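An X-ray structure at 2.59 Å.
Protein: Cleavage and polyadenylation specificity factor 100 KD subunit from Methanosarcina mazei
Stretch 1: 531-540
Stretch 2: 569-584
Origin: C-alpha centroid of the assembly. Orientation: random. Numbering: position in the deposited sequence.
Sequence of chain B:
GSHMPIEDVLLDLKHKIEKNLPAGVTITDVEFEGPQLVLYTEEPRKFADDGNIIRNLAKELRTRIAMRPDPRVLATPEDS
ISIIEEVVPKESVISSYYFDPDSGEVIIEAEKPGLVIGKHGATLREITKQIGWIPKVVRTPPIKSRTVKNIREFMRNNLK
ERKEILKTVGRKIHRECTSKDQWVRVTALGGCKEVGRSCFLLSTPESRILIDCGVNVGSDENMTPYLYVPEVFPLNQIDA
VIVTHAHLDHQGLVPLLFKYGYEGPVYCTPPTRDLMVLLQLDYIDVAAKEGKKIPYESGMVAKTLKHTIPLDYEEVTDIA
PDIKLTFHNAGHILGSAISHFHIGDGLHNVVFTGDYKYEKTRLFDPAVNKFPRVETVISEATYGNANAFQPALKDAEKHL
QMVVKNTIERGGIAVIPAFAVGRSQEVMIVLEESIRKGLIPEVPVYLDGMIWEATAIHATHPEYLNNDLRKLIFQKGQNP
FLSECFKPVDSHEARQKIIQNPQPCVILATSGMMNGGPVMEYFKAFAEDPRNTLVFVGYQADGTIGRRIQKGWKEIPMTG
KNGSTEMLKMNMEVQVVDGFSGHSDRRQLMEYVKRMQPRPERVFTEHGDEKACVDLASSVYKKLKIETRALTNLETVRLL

Stretch 1 (531-540) RNTLVFVGYQ
Stretch 2 569-584: KMNMEVQVVDGFSGHS

The apolar centre lies on the sheet face carrying L534, F536, V574 and V576. L534 (chi1 t, chi2 p) sets its CB 3.8 Å from M572 SD and its CD2 3.8 Å from M570 CE. M570 is extended, with all three chi angles t; M572 starts p, then t, and ends at a chi3 of 116°. Both methionines point toward the first stretch, flexible chains fitted against a branched one. Further along, F536 (chi1 m, chi2 -67°) turns the edge of its ring to V574, CE2 to CG1 4.1 Å, while its CD2 lies 4.4 Å from V576 CG2; both valines are t. The rule here is one broad aromatic serving two beta-branched residues spaced two apart on the neighbouring strand.

The other face is a mixed one. V535 (t) reaches V577 (t), CG1 to CG2 4.3 Å, and T533 (m) brings OG1 to 3.6 Å from E573 OE2. E573 is extended through chi1 and chi2, both t, whereas the Q575 side chain (chi1 m, chi2 -102°) leads away at its end.

Between these two layers of side chains runs a parallel backbone pair, 533-536 beside 573-576, with phi/psi in the extended region and N-to-C directions 19° apart. The register is T533 with E573, L534 with V574, V535 with Q575 and F536 with V576, at CA-CA distances of 4.5, 4.9, 5.1 and 4.7 Å. As parallel pairing requires, alternate residues bond to the partners flanking their register mate. L534 N donates to E573 O at 2.8 Å, and L534 O accepts from Q575 N at 3.1 Å; F536 N then donates to Q575 O at 3.0 Å, and F536 O accepts from V577 N at 2.7 Å. A weak bond from E573 N to N532 O, 3.2 Å, opens the ladder. CA-H...O contacts fill the gaps, among them T533 CA to E573 O and V537 CA to V577 O, at 3.3 and 3.2 Å.

Past the strands, V537 leaves extended geometry (phi/psi -108/0) and its carbonyl becomes the anchor for a turn. V537 O accepts from F580 N at 3.0 Å and weakly from G579 N at 3.5 Å, while G579 N also donates to V577 O at 2.7 Å within its own stretch. F580 (chi1 m, chi2 81°) lies beside this link with its ring edge to V537 O, and its CD1 is 3.8 Å from V537 CB.

G538 (-158/173) passes close to S581, CA to CA 4.3 Å. A CB here would sit 3.3 Å from S581 CA, a tight fit that glycine avoids. D578 (t) brings OD1 to 3.2 Å from G538 CA.

At the polar edge, Y539 (chi1 p, chi2 -76°) and H583 (chi1 m, chi2 -85°) meet obliquely, ring centroids 5.6 Å apart and planes at 70°, with Y539 CE1 3.7 Å from H583 NE2. One water joins them, 2.6 Å from Y539 OH and 2.6 Å from H583 NE2. H583 N is held by S581 OG at 3.2 Å, with S581 in the p rotamer.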

# COMPACT_ATOMS: atom_id res chain seq x y z
N ARG B 531 -45.34 22.99 -18.00
CA ARG B 531 -46.37 22.48 -17.11
C ARG B 531 -45.80 21.34 -16.26
O ARG B 531 -46.18 21.18 -15.11
CB ARG B 531 -47.61 22.03 -17.94
N ASN B 532 -44.86 20.58 -16.84
CA ASN B 532 -44.25 19.43 -16.17
C ASN B 532 -43.24 19.79 -15.11
O ASN B 532 -42.85 20.96 -14.98
CB ASN B 532 -43.55 18.55 -17.20
CG ASN B 532 -44.51 17.93 -18.18
OD1 ASN B 532 -45.65 17.61 -17.84
ND2 ASN B 532 -44.05 17.76 -19.42
N THR B 533 -42.79 18.79 -14.35
CA THR B 533 -41.82 18.98 -13.29
C THR B 533 -40.82 17.83 -13.17
O THR B 533 -41.17 16.67 -13.37
CB THR B 533 -42.51 19.13 -11.95
OG1 THR B 533 -43.47 20.19 -12.04
CG2 THR B 533 -41.49 19.46 -10.86
N LEU B 534 -39.58 18.17 -12.82
CA LEU B 534 -38.55 17.18 -12.65
C LEU B 534 -38.11 17.21 -11.19
O LEU B 534 -37.54 18.21 -10.75
CB LEU B 534 -37.37 17.50 -13.57
CG LEU B 534 -36.17 16.54 -13.50
CD1 LEU B 534 -36.57 15.23 -14.12
CD2 LEU B 534 -34.95 17.16 -14.18
N VAL B 535 -38.33 16.11 -10.45
CA VAL B 535 -38.17 16.14 -9.00
C VAL B 535 -36.91 15.42 -8.57
O VAL B 535 -36.82 14.21 -8.71
CB VAL B 535 -39.39 15.48 -8.32
CG1 VAL B 535 -39.37 15.69 -6.81
CG2 VAL B 535 -40.69 16.05 -8.92
N PHE B 536 -35.95 16.14 -8.05
CA PHE B 536 -34.77 15.51 -7.47
C PHE B 536 -34.96 15.21 -5.98
O PHE B 536 -35.14 16.12 -5.20
CB PHE B 536 -33.54 16.40 -7.63
CG PHE B 536 -33.05 16.51 -9.03
CD1 PHE B 536 -32.51 15.41 -9.66
CD2 PHE B 536 -33.11 17.71 -9.72
CE1 PHE B 536 -32.05 15.50 -10.96
CE2 PHE B 536 -32.63 17.80 -11.02
CZ PHE B 536 -32.11 16.69 -11.63
N VAL B 537 -34.87 13.94 -5.61
CA VAL B 537 -35.21 13.49 -4.26
C VAL B 537 -33.99 13.11 -3.45
O VAL B 537 -34.11 12.75 -2.29
CB VAL B 537 -36.13 12.29 -4.28
CG1 VAL B 537 -37.44 12.63 -5.01
CG2 VAL B 537 -35.44 11.15 -4.91
N GLY B 538 -32.81 13.22 -4.04
CA GLY B 538 -31.58 12.99 -3.31
C GLY B 538 -30.42 13.67 -4.01
O GLY B 538 -30.57 14.12 -5.15
N TYR B 539 -29.24 13.68 -3.39
CA TYR B 539 -28.06 14.30 -4.03
C TYR B 539 -27.78 13.68 -5.40
O TYR B 539 -28.10 12.52 -5.67
CB TYR B 539 -26.80 14.19 -3.15
CG TYR B 539 -26.12 12.85 -3.25
CD1 TYR B 539 -26.63 11.75 -2.60
CD2 TYR B 539 -24.99 12.68 -4.01
CE1 TYR B 539 -26.05 10.50 -2.70
CE2 TYR B 539 -24.35 11.43 -4.11
CZ TYR B 539 -24.90 10.34 -3.47
OH TYR B 539 -24.28 9.09 -3.57
N GLN B 540 -27.17 14.50 -6.25
CA GLN B 540 -26.68 14.12 -7.57
C GLN B 540 -25.18 14.37 -7.55
O GLN B 540 -24.76 15.46 -7.23
CB GLN B 540 -27.31 15.00 -8.64
CG GLN B 540 -28.82 15.17 -8.53
CD GLN B 540 -29.56 13.96 -9.00
OE1 GLN B 540 -29.30 13.43 -10.08
NE2 GLN B 540 -30.47 13.47 -8.17
N LYS B 569 -33.55 21.42 -25.52
CA LYS B 569 -33.74 22.41 -24.46
C LYS B 569 -34.92 22.15 -23.53
O LYS B 569 -36.06 21.92 -23.97
CB LYS B 569 -33.89 23.81 -25.04
CG LYS B 569 -32.62 24.65 -24.99
CD LYS B 569 -32.91 26.12 -25.30
CE LYS B 569 -33.77 26.30 -26.58
NZ LYS B 569 -33.29 25.47 -27.72
N MET B 570 -34.63 22.28 -22.23
CA MET B 570 -35.53 21.94 -21.16
C MET B 570 -36.23 23.17 -20.57
O MET B 570 -35.60 24.04 -20.01
CB MET B 570 -34.70 21.25 -20.09
CG MET B 570 -35.41 20.78 -18.84
SD MET B 570 -34.14 20.76 -17.59
CE MET B 570 -35.13 20.39 -16.15
N ASN B 571 -37.54 23.23 -20.71
CA ASN B 571 -38.34 24.29 -20.14
C ASN B 571 -39.06 23.85 -18.87
O ASN B 571 -39.80 24.64 -18.29
CB ASN B 571 -39.38 24.75 -21.15
CG ASN B 571 -38.76 25.15 -22.48
OD1 ASN B 571 -37.56 24.98 -22.69
ND2 ASN B 571 -39.59 25.69 -23.38
N MET B 572 -38.87 22.60 -18.45
CA MET B 572 -39.71 22.04 -17.39
C MET B 572 -39.22 22.45 -16.01
O MET B 572 -38.02 22.49 -15.76
CB MET B 572 -39.80 20.51 -17.50
CG MET B 572 -38.71 19.72 -16.78
SD MET B 572 -38.91 17.93 -17.05
CE MET B 572 -37.42 17.53 -17.94
N GLU B 573 -40.16 22.75 -15.12
CA GLU B 573 -39.88 23.06 -13.71
C GLU B 573 -38.95 22.03 -13.07
O GLU B 573 -39.05 20.84 -13.35
CB GLU B 573 -41.20 23.12 -12.93
CG GLU B 573 -41.08 23.59 -11.46
CD GLU B 573 -42.45 23.76 -10.79
OE1 GLU B 573 -43.21 24.68 -11.19
OE2 GLU B 573 -42.76 22.96 -9.87
N VAL B 574 -38.06 22.52 -12.22
CA VAL B 574 -37.12 21.69 -11.48
C VAL B 574 -37.31 21.95 -9.99
O VAL B 574 -37.22 23.08 -9.55
CB VAL B 574 -35.68 22.04 -11.88
CG1 VAL B 574 -34.67 21.35 -10.98
CG2 VAL B 574 -35.46 21.69 -13.31
N GLN B 575 -37.61 20.93 -9.21
CA GLN B 575 -37.67 21.10 -7.77
C GLN B 575 -36.76 20.11 -7.12
O GLN B 575 -36.55 19.02 -7.64
CB GLN B 575 -39.10 20.98 -7.24
CG GLN B 575 -40.02 22.17 -7.63
CD GLN B 575 -40.25 23.19 -6.52
OE1 GLN B 575 -39.73 23.07 -5.42
NE2 GLN B 575 -41.07 24.19 -6.81
N VAL B 576 -36.17 20.49 -5.99
CA VAL B 576 -35.26 19.64 -5.26
C VAL B 576 -35.89 19.36 -3.90
O VAL B 576 -36.14 20.28 -3.13
CB VAL B 576 -33.89 20.34 -5.10
CG1 VAL B 576 -32.96 19.47 -4.30
CG2 VAL B 576 -33.28 20.66 -6.46
N VAL B 577 -36.18 18.10 -3.62
CA VAL B 577 -36.75 17.72 -2.33
C VAL B 577 -35.82 16.68 -1.77
O VAL B 577 -36.05 15.47 -1.88
CB VAL B 577 -38.17 17.17 -2.50
CG1 VAL B 577 -38.79 16.85 -1.15
CG2 VAL B 577 -39.02 18.15 -3.28
N ASP B 578 -34.74 17.14 -1.19
CA ASP B 578 -33.63 16.26 -0.88
C ASP B 578 -33.95 15.64 0.47
O ASP B 578 -33.36 16.01 1.49
CB ASP B 578 -32.31 17.05 -0.85
CG ASP B 578 -31.05 16.17 -0.81
OD1 ASP B 578 -31.16 14.93 -0.84
OD2 ASP B 578 -29.92 16.74 -0.79
N GLY B 579 -34.89 14.71 0.48
CA GLY B 579 -35.26 14.04 1.71
C GLY B 579 -35.29 12.53 1.63
O GLY B 579 -35.73 11.89 2.57
N PHE B 580 -34.82 11.95 0.54
CA PHE B 580 -34.99 10.53 0.35
C PHE B 580 -33.74 9.83 -0.11
O PHE B 580 -33.81 8.75 -0.67
CB PHE B 580 -36.11 10.30 -0.66
CG PHE B 580 -37.34 11.08 -0.34
CD1 PHE B 580 -37.43 12.41 -0.69
CD2 PHE B 580 -38.39 10.50 0.34
CE1 PHE B 580 -38.57 13.16 -0.41
CE2 PHE B 580 -39.53 11.22 0.63
CZ PHE B 580 -39.62 12.57 0.25
N SER B 581 -32.59 10.45 0.15
CA SER B 581 -31.35 9.89 -0.31
C SER B 581 -31.02 8.62 0.42
O SER B 581 -30.31 7.82 -0.10
CB SER B 581 -30.21 10.90 -0.13
OG SER B 581 -29.96 11.14 1.25
N GLY B 582 -31.51 8.46 1.65
CA GLY B 582 -31.13 7.32 2.49
C GLY B 582 -29.76 7.46 3.16
O GLY B 582 -29.23 6.47 3.66
N HIS B 583 -29.20 8.67 3.16
CA HIS B 583 -27.99 8.99 3.91
C HIS B 583 -28.22 9.92 5.09
O HIS B 583 -29.11 10.78 5.09
CB HIS B 583 -27.01 9.71 3.02
CG HIS B 583 -26.46 8.88 1.90
ND1 HIS B 583 -25.38 8.03 2.05
CD2 HIS B 583 -26.82 8.82 0.59
CE1 HIS B 583 -25.10 7.50 0.88
NE2 HIS B 583 -25.95 7.97 -0.02
N SER B 584 -27.38 9.76 6.09
CA SER B 584 -27.30 10.66 7.19
C SER B 584 -26.93 12.02 6.68
O SER B 584 -25.99 12.14 5.93
CB SER B 584 -26.21 10.19 8.15
OG SER B 584 -26.61 9.04 8.82
O HOH W 1 -25.35 7.07 -2.43